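Local structure of beta-N-acetylhexosaminidase (Streptomyces plicatus, 1JAK) at residues A30-D35 and W474-T479; G46-V51 and R75-A80; Q128-A133 and W144-G149; Y264-C269 and K291-D296; Y417-R422 and R505-P510. The protein removes terminal N-acetylhexosamine units from glycans as a family 20 glycoside hydrolase, working by substrate-assisted catalysis in an alpha/beta-barrel domain. All coordinates share one frame; numbering follows the deposited sequence.

Interaction 1: residues A30-D35 and W474-T479; sequences APASVD and WSPAST
Ser475 OG donates to Ala30 O at 2.7 Å, arriving in the carbonyl plane on a lone pair, with a C=O...OG angle of 121°. Ser475 is the first residue to leave the helical path after helix 465-474, and its OG stands anti to the carbonyl carbon, beside its own backbone N (chi1 -55°). The same oxygen lies 3.6 Å from Ala30 CB. That methyl is also met by Thr479, whose OG1 approaches Ala30 CB to 3.8 Å while bonding back to Pro476 O, an oxygen that accepts from Thr479 N as well. The contact joins the two domains of a family 20 enzyme: 30-35 leads into strand 33-36 of the N-terminal domain, and 474-479 leaves a helix of the catalytic barrel. An alanine in place of Ser475 would probably leave Ala30 O without this donor and weaken the hold between the two domains here. Further along, the Pro476 ring brings CG against Ala32, 3.7 Å from CA and 3.8 Å from CB. The Trp474 indole presents its edge, with CD1 at 4.0 Å from Ala30 O, which lies near the ring plane. Its NE1 is bonded to Asp153 OD1, the carboxylate oxygen that also takes the backbone N of Ala32.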
# COMPACT_ATOMS: atom_id res chain seq x y z
N ALA A 30 -14.72 -7.05 1.40
CA ALA A 30 -15.96 -7.64 1.91
C ALA A 30 -15.81 -7.72 3.43
O ALA A 30 -14.80 -8.20 3.93
CB ALA A 30 -16.14 -9.04 1.32
N PRO A 31 -16.81 -7.24 4.18
CA PRO A 31 -16.69 -7.32 5.64
C PRO A 31 -16.85 -8.76 6.13
O PRO A 31 -17.51 -9.57 5.49
CB PRO A 31 -17.83 -6.42 6.14
CG PRO A 31 -18.05 -5.47 5.00
CD PRO A 31 -17.94 -6.37 3.80
N ALA A 32 -16.24 -9.06 7.28
CA ALA A 32 -16.30 -10.40 7.85
C ALA A 32 -17.73 -10.84 8.15
O ALA A 32 -18.09 -12.01 7.98
CB ALA A 32 -15.46 -10.46 9.12
N SER A 33 -18.56 -9.89 8.58
CA SER A 33 -19.95 -10.18 8.91
C SER A 33 -20.86 -9.00 8.58
O SER A 33 -20.60 -7.88 9.00
CB SER A 33 -20.09 -10.52 10.39
OG SER A 33 -21.45 -10.70 10.74
N VAL A 34 -21.92 -9.27 7.83
CA VAL A 34 -22.88 -8.23 7.45
C VAL A 34 -24.28 -8.72 7.79
O VAL A 34 -24.72 -9.77 7.30
CB VAL A 34 -22.81 -7.91 5.94
CG1 VAL A 34 -23.76 -6.77 5.62
CG2 VAL A 34 -21.39 -7.55 5.55
N ASP A 35 -24.98 -7.96 8.62
CA ASP A 35 -26.34 -8.31 9.02
C ASP A 35 -27.29 -7.15 8.77
O ASP A 35 -27.56 -6.34 9.67
CB ASP A 35 -26.34 -8.70 10.51
CG ASP A 35 -27.70 -9.13 11.00
OD1 ASP A 35 -28.54 -9.55 10.18
OD2 ASP A 35 -27.93 -9.05 12.23
N TRP A 474 -7.60 -8.42 3.61
CA TRP A 474 -8.55 -8.20 4.69
C TRP A 474 -9.69 -9.20 4.92
O TRP A 474 -9.90 -9.68 6.04
CB TRP A 474 -9.16 -6.79 4.53
CG TRP A 474 -10.19 -6.44 5.58
CD1 TRP A 474 -11.46 -6.94 5.68
CD2 TRP A 474 -10.01 -5.58 6.70
NE1 TRP A 474 -12.08 -6.44 6.80
CE2 TRP A 474 -11.21 -5.60 7.45
CE3 TRP A 474 -8.94 -4.79 7.16
CZ2 TRP A 474 -11.38 -4.87 8.63
CZ3 TRP A 474 -9.11 -4.05 8.33
CH2 TRP A 474 -10.32 -4.10 9.05
N SER A 475 -10.42 -9.52 3.85
CA SER A 475 -11.58 -10.39 3.93
C SER A 475 -11.37 -11.87 4.23
O SER A 475 -10.32 -12.44 3.93
CB SER A 475 -12.40 -10.26 2.65
OG SER A 475 -12.73 -8.90 2.41
N PRO A 476 -12.38 -12.52 4.84
CA PRO A 476 -12.29 -13.94 5.17
C PRO A 476 -12.29 -14.75 3.87
O PRO A 476 -12.92 -14.35 2.89
CB PRO A 476 -13.56 -14.19 5.99
CG PRO A 476 -13.85 -12.84 6.59
CD PRO A 476 -13.59 -11.92 5.43
N ALA A 477 -11.59 -15.87 3.86
CA ALA A 477 -11.55 -16.71 2.67
C ALA A 477 -12.96 -17.08 2.22
O ALA A 477 -13.24 -17.16 1.03
CB ALA A 477 -10.73 -17.96 2.95
N SER A 478 -13.85 -17.29 3.19
CA SER A 478 -15.22 -17.67 2.88
C SER A 478 -16.00 -16.65 2.05
O SER A 478 -16.99 -17.00 1.41
CB SER A 478 -15.99 -17.95 4.18
OG SER A 478 -16.06 -16.81 5.00
N THR A 479 -15.55 -15.40 2.04
CA THR A 479 -16.23 -14.36 1.27
C THR A 479 -15.67 -14.20 -0.13
O THR A 479 -16.24 -13.48 -0.95
CB THR A 479 -16.15 -12.99 1.96
OG1 THR A 479 -14.78 -12.55 1.99
CG2 THR A 479 -16.69 -13.06 3.38

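Interaction 2: residues G46-V51 and R75-A80; sequences GTHIRV and RLPVTA
Val78 CG1 touches both branches of Val51, 3.9 Å from CG1 and equally far from CG2, and these two side chains form the apolar centre together with Ile49. Ile49 CB lies 4.2 Å from Val78 CG2, while its CD1 touches Leu76 CB. Just before the strands, Pro77 CG sits over the centre of the His48 imidazole, 3.5 Å from the centroid and only 5° off the normal, a CH-pi contact. The ring's ND1 makes a weak bond to Gly46 O. A parallel backbone ladder joins the strands: Ile49 N to Pro77 O, Thr79 N to Ile49 O at 3.0 Å, and Val51 N to Thr79 O at 2.8 Å. CA-H...O contacts fill in alongside, the shortest from Ala80 CA to Val51 O at 3.2 Å. At the polar rim chi2 (66°) bends the Arg50 chain at CD, close to Thr79 O; Ala80 O lies over the centre of one face of the guanidinium, 3.3 Å above the plane, without a hydrogen bond. NE has a weak bond to Gly82 O instead. At the other end a water bridges Thr47 O and Leu76 N. The pair makes a beta-alpha-beta unit: helix 55-72 connects the two strands and packs on Val51, Leu76, Val78 and Ala80, while strand 86-90 lines the far side of strand 49-50.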
# COMPACT_ATOMS: atom_id res chain seq x y z
N GLY A 46 -28.05 19.01 10.54
CA GLY A 46 -27.65 19.18 11.93
C GLY A 46 -26.89 18.03 12.57
O GLY A 46 -26.66 18.03 13.78
N THR A 47 -26.49 17.05 11.77
CA THR A 47 -25.78 15.91 12.32
C THR A 47 -24.44 16.27 12.95
O THR A 47 -23.62 16.97 12.35
CB THR A 47 -25.54 14.82 11.25
OG1 THR A 47 -26.80 14.30 10.81
CG2 THR A 47 -24.70 13.68 11.81
N HIS A 48 -24.22 15.77 14.16
CA HIS A 48 -22.98 15.99 14.90
C HIS A 48 -22.20 14.69 14.90
O HIS A 48 -22.78 13.61 14.81
CB HIS A 48 -23.28 16.37 16.36
CG HIS A 48 -23.78 17.76 16.54
ND1 HIS A 48 -24.54 18.42 15.60
CD2 HIS A 48 -23.66 18.62 17.59
CE1 HIS A 48 -24.86 19.62 16.05
NE2 HIS A 48 -24.34 19.76 17.25
N ILE A 49 -20.87 14.79 14.99
CA ILE A 49 -20.02 13.62 15.06
C ILE A 49 -19.52 13.58 16.50
O ILE A 49 -18.73 14.42 16.92
CB ILE A 49 -18.81 13.73 14.10
CG1 ILE A 49 -19.31 13.64 12.65
CG2 ILE A 49 -17.81 12.62 14.38
CD1 ILE A 49 -18.25 13.99 11.62
N ARG A 50 -20.03 12.61 17.26
CA ARG A 50 -19.67 12.45 18.66
C ARG A 50 -18.50 11.50 18.79
O ARG A 50 -18.53 10.39 18.26
CB ARG A 50 -20.87 11.90 19.44
CG ARG A 50 -20.61 11.58 20.92
CD ARG A 50 -20.31 12.83 21.73
NE ARG A 50 -20.56 12.61 23.16
CZ ARG A 50 -19.82 11.83 23.95
NH1 ARG A 50 -18.77 11.18 23.46
NH2 ARG A 50 -20.14 11.70 25.23
N VAL A 51 -17.46 11.94 19.49
CA VAL A 51 -16.26 11.13 19.70
C VAL A 51 -15.92 11.10 21.19
O VAL A 51 -16.47 11.88 21.97
CB VAL A 51 -15.05 11.70 18.94
CG1 VAL A 51 -15.34 11.76 17.45
CG2 VAL A 51 -14.72 13.09 19.47
N ARG A 75 -22.11 21.43 8.47
CA ARG A 75 -21.10 21.85 9.44
C ARG A 75 -20.38 20.63 10.01
O ARG A 75 -19.15 20.61 10.09
CB ARG A 75 -21.76 22.62 10.58
CG ARG A 75 -20.78 23.17 11.60
CD ARG A 75 -21.49 23.66 12.85
NE ARG A 75 -20.53 24.10 13.86
CZ ARG A 75 -20.83 24.29 15.14
NH1 ARG A 75 -22.06 24.06 15.58
NH2 ARG A 75 -19.89 24.69 15.99
N LEU A 76 -21.15 19.62 10.40
CA LEU A 76 -20.61 18.39 10.96
C LEU A 76 -19.58 18.63 12.06
O LEU A 76 -18.42 18.24 11.94
CB LEU A 76 -19.98 17.54 9.85
CG LEU A 76 -20.97 16.99 8.82
CD1 LEU A 76 -20.22 16.46 7.62
CD2 LEU A 76 -21.82 15.91 9.47
N PRO A 77 -19.99 19.28 13.16
CA PRO A 77 -19.06 19.55 14.25
C PRO A 77 -18.63 18.26 14.94
O PRO A 77 -19.41 17.31 15.04
CB PRO A 77 -19.86 20.46 15.17
CG PRO A 77 -21.25 19.92 15.01
CD PRO A 77 -21.36 19.71 13.51
N VAL A 78 -17.38 18.22 15.41
CA VAL A 78 -16.85 17.06 16.11
C VAL A 78 -16.81 17.44 17.59
O VAL A 78 -16.13 18.39 17.98
CB VAL A 78 -15.43 16.71 15.61
CG1 VAL A 78 -14.87 15.53 16.40
CG2 VAL A 78 -15.49 16.37 14.13
N THR A 79 -17.55 16.70 18.41
CA THR A 79 -17.65 16.99 19.83
C THR A 79 -17.54 15.76 20.72
O THR A 79 -17.83 14.64 20.29
CB THR A 79 -19.00 17.69 20.13
OG1 THR A 79 -19.18 17.81 21.54
CG2 THR A 79 -20.15 16.89 19.53
N ALA A 80 -17.13 15.98 21.96
CA ALA A 80 -16.98 14.90 22.93
C ALA A 80 -18.14 14.92 23.94
O ALA A 80 -18.03 14.39 25.04
CB ALA A 80 -15.65 15.02 23.66
O HOH W 1 -23.77 19.30 10.93

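Interaction 3: residues Q128-A133 and W144-G149; sequences QLLPPA and WLVAGG
Leu129 O comes within 3.4 Å of Leu145 O, two acceptors that cannot bond, and is held instead by a water that donates to it at 2.7 Å, with a further weak bond from Thr22 OG1. The same water accepts from Ala147 N at 2.8 Å, and it bridges the segments where no direct hydrogen bond does. The arrangement is a helix end laid against a sheet: helix 116-129 of the N-terminal domain runs out at Leu129, and the chain beyond it packs on the start of strand 145-153. Val146 divides its two methyls between neighbouring leucines. CG1, anti to the backbone N (chi1 -179°), meets Leu129 CD1 at 3.9 Å with the side chains crossing at about a right angle, whereas CG2 takes Leu130 CD2 at 3.6 Å. That CD2 also lies 3.7 Å from Leu145 O. The Trp144 indole packs on Pro131, with CE3 3.8 Å from Pro131 CG. Tyr74 meets the indole too, its plane turned about 80° from it, and helix 55-72 packs on it through Ala71 and Thr72. An alanine in place of Trp144 would probably open a gap beside Pro131, Ala133 and Tyr74 in this buried layer. Ala133 meets the outer end of the indole: its carbonyl carbon C lies in the ring plane at the edge, 3.9 Å from CH2.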
# COMPACT_ATOMS: atom_id res chain seq x y z
N GLN A 128 -18.36 4.11 1.81
CA GLN A 128 -18.82 3.29 0.70
C GLN A 128 -20.32 3.01 0.82
O GLN A 128 -20.98 2.71 -0.17
CB GLN A 128 -18.03 1.98 0.64
CG GLN A 128 -16.64 2.15 0.03
CD GLN A 128 -15.92 0.83 -0.20
OE1 GLN A 128 -16.52 -0.15 -0.64
NE2 GLN A 128 -14.62 0.80 0.10
N LEU A 129 -20.85 3.12 2.03
CA LEU A 129 -22.28 2.91 2.25
C LEU A 129 -23.03 4.16 1.78
O LEU A 129 -24.17 4.08 1.31
CB LEU A 129 -22.57 2.64 3.73
CG LEU A 129 -21.97 1.33 4.26
CD1 LEU A 129 -22.20 1.21 5.75
CD2 LEU A 129 -22.59 0.15 3.52
N LEU A 130 -22.38 5.32 1.90
CA LEU A 130 -22.97 6.57 1.45
C LEU A 130 -22.93 6.55 -0.08
O LEU A 130 -22.18 5.78 -0.67
CB LEU A 130 -22.17 7.76 1.99
CG LEU A 130 -22.37 8.03 3.48
CD1 LEU A 130 -21.32 9.00 3.99
CD2 LEU A 130 -23.77 8.60 3.70
N PRO A 131 -23.76 7.38 -0.74
CA PRO A 131 -23.83 7.46 -2.21
C PRO A 131 -22.61 8.10 -2.87
O PRO A 131 -21.86 8.83 -2.23
CB PRO A 131 -25.10 8.26 -2.45
CG PRO A 131 -25.09 9.21 -1.29
CD PRO A 131 -24.73 8.31 -0.13
N PRO A 132 -22.41 7.83 -4.17
CA PRO A 132 -21.29 8.37 -4.95
C PRO A 132 -21.13 9.88 -4.84
O PRO A 132 -20.02 10.41 -4.93
CB PRO A 132 -21.62 7.94 -6.38
CG PRO A 132 -22.37 6.66 -6.18
CD PRO A 132 -23.28 7.00 -5.02
N ALA A 133 -22.25 10.58 -4.65
CA ALA A 133 -22.23 12.03 -4.53
C ALA A 133 -21.32 12.51 -3.40
O ALA A 133 -20.88 13.65 -3.40
CB ALA A 133 -23.65 12.55 -4.31
N TRP A 144 -28.23 11.43 1.88
CA TRP A 144 -27.07 10.83 2.54
C TRP A 144 -27.52 9.63 3.37
O TRP A 144 -27.49 9.65 4.60
CB TRP A 144 -26.39 11.88 3.42
CG TRP A 144 -26.05 13.11 2.63
CD1 TRP A 144 -26.55 14.37 2.81
CD2 TRP A 144 -25.17 13.18 1.50
NE1 TRP A 144 -26.05 15.21 1.85
CE2 TRP A 144 -25.20 14.51 1.03
CE3 TRP A 144 -24.37 12.24 0.83
CZ2 TRP A 144 -24.46 14.93 -0.07
CZ3 TRP A 144 -23.63 12.66 -0.27
CH2 TRP A 144 -23.68 14.00 -0.71
N LEU A 145 -27.93 8.58 2.66
CA LEU A 145 -28.43 7.36 3.28
C LEU A 145 -27.37 6.31 3.57
O LEU A 145 -26.42 6.14 2.81
CB LEU A 145 -29.50 6.74 2.37
CG LEU A 145 -30.74 7.58 2.10
CD1 LEU A 145 -31.55 6.98 0.96
CD2 LEU A 145 -31.57 7.67 3.37
N VAL A 146 -27.54 5.62 4.69
CA VAL A 146 -26.64 4.56 5.12
C VAL A 146 -27.51 3.35 5.48
O VAL A 146 -28.26 3.39 6.45
CB VAL A 146 -25.83 4.96 6.37
CG1 VAL A 146 -24.88 3.84 6.76
CG2 VAL A 146 -25.06 6.25 6.08
N ALA A 147 -27.42 2.30 4.67
CA ALA A 147 -28.20 1.09 4.89
C ALA A 147 -28.26 0.69 6.37
O ALA A 147 -27.27 0.79 7.09
CB ALA A 147 -27.64 -0.06 4.06
N GLY A 148 -29.43 0.22 6.80
CA GLY A 148 -29.59 -0.19 8.18
C GLY A 148 -29.06 -1.58 8.47
O GLY A 148 -29.07 -2.45 7.61
N GLY A 149 -28.58 -1.78 9.69
CA GLY A 149 -28.07 -3.09 10.06
C GLY A 149 -26.77 -3.02 10.85
O GLY A 149 -26.39 -1.97 11.36
O HOH W 2 -25.82 2.19 2.37

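Interaction 4: residues Y264-C269 and K291-D296; sequences YAELNC and KDVTYD
Val293 and Glu266 supply much of the van der Waals contact between a 3-10 turn (265-267) and the first turn of helix 292-307. Both lie in the connection between barrel strands 246-250 and 313-315; the Cys269-Cys288 disulfide ties the loop that leads into helix 292-307. Val293 CG1 lies 3.7 Å from Glu266 O, and CG2 lies 3.8 Å from Glu266 OE1, the two side chains crossing at about a right angle. Leu267 CD2 adds a looser touch on the same CG1. Lys291 brings CD near Glu266 O and CE to 3.2 Å from Asn268 O. No direct hydrogen bond crosses the contact. Asn268, just after the turn, sends both ND2 and N to Ala265 O from one face of its plane, and ND2 also serves Leu261 O. Water does the linking between the segments. Because the Lys291 chain bends at chi4 (-62°), NZ is placed to donate to a water at 2.7 Å that passes on to Cys269 O. A second water bonded to Glu266 O is held only weakly by NZ. Deeper in, a third water donates to Leu267 O and to Thr294 OG1, 2.7 Å from each, and that OG1 is bonded as well to Cys288 O.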
# COMPACT_ATOMS: atom_id res chain seq x y z
N TYR A 264 29.04 8.26 -6.42
CA TYR A 264 30.34 8.07 -5.77
C TYR A 264 31.18 7.01 -6.47
O TYR A 264 30.96 5.81 -6.31
CB TYR A 264 30.14 7.69 -4.30
CG TYR A 264 29.62 8.83 -3.45
CD1 TYR A 264 28.25 9.05 -3.32
CD2 TYR A 264 30.50 9.71 -2.83
CE1 TYR A 264 27.77 10.15 -2.59
CE2 TYR A 264 30.03 10.80 -2.11
CZ TYR A 264 28.67 11.01 -1.99
OH TYR A 264 28.21 12.10 -1.28
N ALA A 265 32.17 7.47 -7.23
CA ALA A 265 33.05 6.58 -7.97
C ALA A 265 33.65 5.46 -7.11
O ALA A 265 33.77 4.32 -7.56
CB ALA A 265 34.18 7.39 -8.62
N GLU A 266 34.01 5.78 -5.88
CA GLU A 266 34.63 4.81 -4.97
C GLU A 266 33.81 3.55 -4.69
O GLU A 266 34.37 2.51 -4.34
CB GLU A 266 34.99 5.49 -3.65
CG GLU A 266 33.81 6.05 -2.90
CD GLU A 266 34.21 7.03 -1.82
OE1 GLU A 266 34.89 6.61 -0.85
OE2 GLU A 266 33.86 8.23 -1.95
N LEU A 267 32.49 3.63 -4.83
CA LEU A 267 31.63 2.48 -4.57
C LEU A 267 31.68 1.45 -5.69
O LEU A 267 31.23 0.32 -5.51
CB LEU A 267 30.18 2.94 -4.39
CG LEU A 267 29.89 3.90 -3.24
CD1 LEU A 267 28.43 4.31 -3.28
CD2 LEU A 267 30.22 3.22 -1.92
N ASN A 268 32.22 1.84 -6.83
CA ASN A 268 32.29 0.96 -7.99
C ASN A 268 33.50 0.05 -8.00
O ASN A 268 34.60 0.46 -7.63
CB ASN A 268 32.25 1.82 -9.25
CG ASN A 268 30.98 2.63 -9.35
OD1 ASN A 268 29.95 2.14 -9.82
ND2 ASN A 268 31.03 3.88 -8.89
N CYS A 269 33.30 -1.19 -8.44
CA CYS A 269 34.39 -2.15 -8.47
C CYS A 269 35.60 -1.65 -9.26
O CYS A 269 36.74 -1.95 -8.90
CB CYS A 269 33.91 -3.47 -9.05
SG CYS A 269 32.96 -4.55 -7.92
N LYS A 291 34.65 -4.67 -1.60
CA LYS A 291 35.25 -3.42 -1.11
C LYS A 291 34.74 -3.06 0.28
O LYS A 291 33.55 -3.14 0.55
CB LYS A 291 34.96 -2.27 -2.07
CG LYS A 291 35.75 -2.29 -3.36
CD LYS A 291 35.51 -1.03 -4.16
CE LYS A 291 36.43 -0.95 -5.37
NZ LYS A 291 37.86 -0.92 -4.95
N ASP A 292 35.65 -2.65 1.16
CA ASP A 292 35.26 -2.27 2.51
C ASP A 292 34.34 -1.06 2.54
O ASP A 292 33.41 -1.01 3.34
CB ASP A 292 36.49 -1.98 3.38
CG ASP A 292 37.22 -3.24 3.80
OD1 ASP A 292 36.56 -4.27 4.03
OD2 ASP A 292 38.46 -3.19 3.92
N VAL A 293 34.61 -0.07 1.69
CA VAL A 293 33.80 1.15 1.67
C VAL A 293 32.32 0.85 1.46
O VAL A 293 31.45 1.59 1.93
CB VAL A 293 34.28 2.13 0.58
CG1 VAL A 293 34.01 1.56 -0.80
CG2 VAL A 293 33.59 3.48 0.76
N THR A 294 32.03 -0.25 0.77
CA THR A 294 30.65 -0.64 0.50
C THR A 294 29.83 -0.78 1.78
O THR A 294 28.68 -0.34 1.84
CB THR A 294 30.61 -1.98 -0.25
OG1 THR A 294 31.22 -1.82 -1.53
CG2 THR A 294 29.17 -2.45 -0.43
N TYR A 295 30.43 -1.39 2.80
CA TYR A 295 29.74 -1.61 4.06
C TYR A 295 29.67 -0.37 4.94
O TYR A 295 28.76 -0.25 5.77
CB TYR A 295 30.41 -2.80 4.76
CG TYR A 295 30.39 -4.00 3.84
CD1 TYR A 295 29.22 -4.74 3.67
CD2 TYR A 295 31.49 -4.31 3.04
CE1 TYR A 295 29.14 -5.75 2.71
CE2 TYR A 295 31.42 -5.31 2.08
CZ TYR A 295 30.24 -6.03 1.91
OH TYR A 295 30.16 -7.00 0.94
N ASP A 296 30.60 0.56 4.75
CA ASP A 296 30.55 1.80 5.51
C ASP A 296 29.36 2.58 4.95
O ASP A 296 28.57 3.17 5.69
CB ASP A 296 31.83 2.62 5.32
CG ASP A 296 33.03 1.99 5.98
OD1 ASP A 296 32.87 1.42 7.08
OD2 ASP A 296 34.14 2.08 5.42
O HOH W 3 37.12 2.17 -4.18
O HOH W 4 29.82 -0.62 -3.47
O HOH W 5 38.45 -0.08 -7.50

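Interaction 5: residues Y417-R422 and R505-P510; sequences YVEVQR and RSPQVP
The Glu419 and Gln508 side chains cross obliquely, with the carboxylate and amide planes 30° apart. Glu419 OE1 takes two donors: its own neighbour's Val420 N on the anti lone pair, and Ser506 OG on the syn side, 30° out of the carboxylate plane, at 2.7 Å. The other oxygen, OE2, is bonded to Tyr504 OH and has Pro507 CD beside it at 3.6 Å. The amide touches Glu419 at CB, which lies 3.5 Å from Gln508 NE2. In its carbonyl plane Gln508 OE1 accepts from Gln421 N at 2.8 Å, a nearly straight bond, while NE2 donates to a water that has a weak link to Arg422 N. Glu419 holds the N-cap position of helix 420-424, and its chain bends at chi2 (-76°), placing CD so that OE1 meets Val420 N. In the other segment, residues 506-509 form a type I turn in which Ser506 OG also accepts from Gln508 N, an ST turn. Beside these polar groups Val420 CG2 is pressed tightly on Ser506 CB at 3.5 Å, and Val420 CG1 reaches Val509. Helix 482-490 closes over both valines. Thus the first two amides of the helix are met by side-chain oxygens, one from each segment, and the helix N terminus together with the hydroxyl donors would probably stabilise the negative charge on Glu419.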
# COMPACT_ATOMS: atom_id res chain seq x y z
N TYR A 417 -0.04 -10.82 -19.21
CA TYR A 417 -1.09 -9.83 -18.98
C TYR A 417 -1.85 -10.18 -17.72
O TYR A 417 -1.98 -11.35 -17.36
CB TYR A 417 -2.02 -9.76 -20.19
CG TYR A 417 -1.27 -9.30 -21.41
CD1 TYR A 417 -0.66 -8.05 -21.43
CD2 TYR A 417 -1.08 -10.14 -22.51
CE1 TYR A 417 0.12 -7.64 -22.51
CE2 TYR A 417 -0.30 -9.74 -23.60
CZ TYR A 417 0.30 -8.49 -23.58
OH TYR A 417 1.09 -8.07 -24.63
N VAL A 418 -2.35 -9.16 -17.03
CA VAL A 418 -3.06 -9.39 -15.78
C VAL A 418 -4.37 -8.63 -15.72
O VAL A 418 -4.40 -7.45 -15.34
CB VAL A 418 -2.17 -9.00 -14.58
CG1 VAL A 418 -2.89 -9.30 -13.27
CG2 VAL A 418 -0.85 -9.76 -14.65
N GLU A 419 -5.46 -9.29 -16.11
CA GLU A 419 -6.77 -8.66 -16.05
C GLU A 419 -7.25 -8.64 -14.61
O GLU A 419 -6.61 -9.18 -13.71
CB GLU A 419 -7.78 -9.40 -16.93
CG GLU A 419 -8.07 -8.71 -18.27
CD GLU A 419 -8.97 -7.49 -18.14
OE1 GLU A 419 -9.31 -7.10 -17.00
OE2 GLU A 419 -9.36 -6.92 -19.18
N VAL A 420 -8.39 -8.00 -14.39
CA VAL A 420 -8.95 -7.87 -13.06
C VAL A 420 -9.23 -9.20 -12.35
O VAL A 420 -8.89 -9.35 -11.18
CB VAL A 420 -10.23 -7.02 -13.11
CG1 VAL A 420 -10.77 -6.80 -11.70
CG2 VAL A 420 -9.93 -5.69 -13.78
N GLN A 421 -9.82 -10.16 -13.05
CA GLN A 421 -10.10 -11.43 -12.40
C GLN A 421 -8.83 -12.14 -11.95
O GLN A 421 -8.76 -12.64 -10.83
CB GLN A 421 -10.92 -12.37 -13.29
CG GLN A 421 -11.19 -13.71 -12.62
CD GLN A 421 -12.17 -14.60 -13.38
OE1 GLN A 421 -12.62 -14.26 -14.47
NE2 GLN A 421 -12.49 -15.74 -12.78
N ARG A 422 -7.82 -12.19 -12.81
CA ARG A 422 -6.58 -12.86 -12.45
C ARG A 422 -5.94 -12.25 -11.20
O ARG A 422 -5.43 -12.96 -10.33
CB ARG A 422 -5.56 -12.81 -13.60
CG ARG A 422 -4.28 -13.58 -13.29
CD ARG A 422 -3.25 -13.48 -14.41
NE ARG A 422 -2.08 -14.31 -14.15
CZ ARG A 422 -2.07 -15.64 -14.23
NH1 ARG A 422 -3.18 -16.30 -14.58
NH2 ARG A 422 -0.96 -16.32 -13.97
N ARG A 505 -11.69 0.43 -17.44
CA ARG A 505 -13.02 -0.15 -17.49
C ARG A 505 -12.97 -1.55 -18.07
O ARG A 505 -13.38 -1.79 -19.21
CB ARG A 505 -13.96 0.74 -18.31
CG ARG A 505 -14.29 2.07 -17.64
CD ARG A 505 -15.21 2.91 -18.53
NE ARG A 505 -16.45 2.20 -18.82
CZ ARG A 505 -17.50 2.16 -18.01
NH1 ARG A 505 -17.48 2.79 -16.85
NH2 ARG A 505 -18.58 1.47 -18.37
N SER A 506 -12.46 -2.48 -17.27
CA SER A 506 -12.32 -3.87 -17.69
C SER A 506 -13.62 -4.48 -18.18
O SER A 506 -14.67 -4.33 -17.55
CB SER A 506 -11.79 -4.71 -16.53
OG SER A 506 -11.79 -6.08 -16.89
N PRO A 507 -13.57 -5.20 -19.32
CA PRO A 507 -14.78 -5.82 -19.85
C PRO A 507 -15.26 -6.98 -18.96
O PRO A 507 -16.38 -7.47 -19.13
CB PRO A 507 -14.35 -6.28 -21.24
CG PRO A 507 -12.88 -6.57 -21.06
CD PRO A 507 -12.43 -5.40 -20.22
N GLN A 508 -14.42 -7.40 -18.02
CA GLN A 508 -14.76 -8.50 -17.11
C GLN A 508 -15.68 -8.03 -15.99
O GLN A 508 -16.26 -8.84 -15.27
CB GLN A 508 -13.51 -9.09 -16.47
CG GLN A 508 -12.42 -9.55 -17.42
CD GLN A 508 -11.27 -10.21 -16.68
OE1 GLN A 508 -10.90 -9.77 -15.59
NE2 GLN A 508 -10.70 -11.26 -17.27
N VAL A 509 -15.80 -6.71 -15.83
CA VAL A 509 -16.60 -6.13 -14.77
C VAL A 509 -17.85 -5.43 -15.31
O VAL A 509 -17.76 -4.61 -16.21
CB VAL A 509 -15.76 -5.11 -13.97
CG1 VAL A 509 -16.58 -4.53 -12.83
CG2 VAL A 509 -14.50 -5.78 -13.44
N PRO A 510 -19.03 -5.75 -14.75
CA PRO A 510 -20.31 -5.16 -15.17
C PRO A 510 -20.55 -3.79 -14.54
O PRO A 510 -21.50 -3.61 -13.78
CB PRO A 510 -21.32 -6.20 -14.72
CG PRO A 510 -20.75 -6.65 -13.42
CD PRO A 510 -19.26 -6.79 -13.73
O HOH W 6 -8.28 -12.78 -15.93

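Starting at the N terminus, residues 30-35 wait longest for their partner: interaction 1 closes only at 474-479 and brings the N-terminal domain onto the barrel. Within that span, three shorter loops close in series. Interaction 2 completes a beta-alpha-beta unit at the edge of the N-terminal sheet, interaction 3 seats the end of a helix against a neighbour of strand 33-36 in that same sheet, and interaction 4 closes a loop ahead of helix 292-307 in the barrel domain, its centre about 51 Å from that of interaction 1. Interaction 5 opens before interaction 1 closes and ends after it, at 505-510, so the two cross; it ties the C-terminal tail back to the barrel domain.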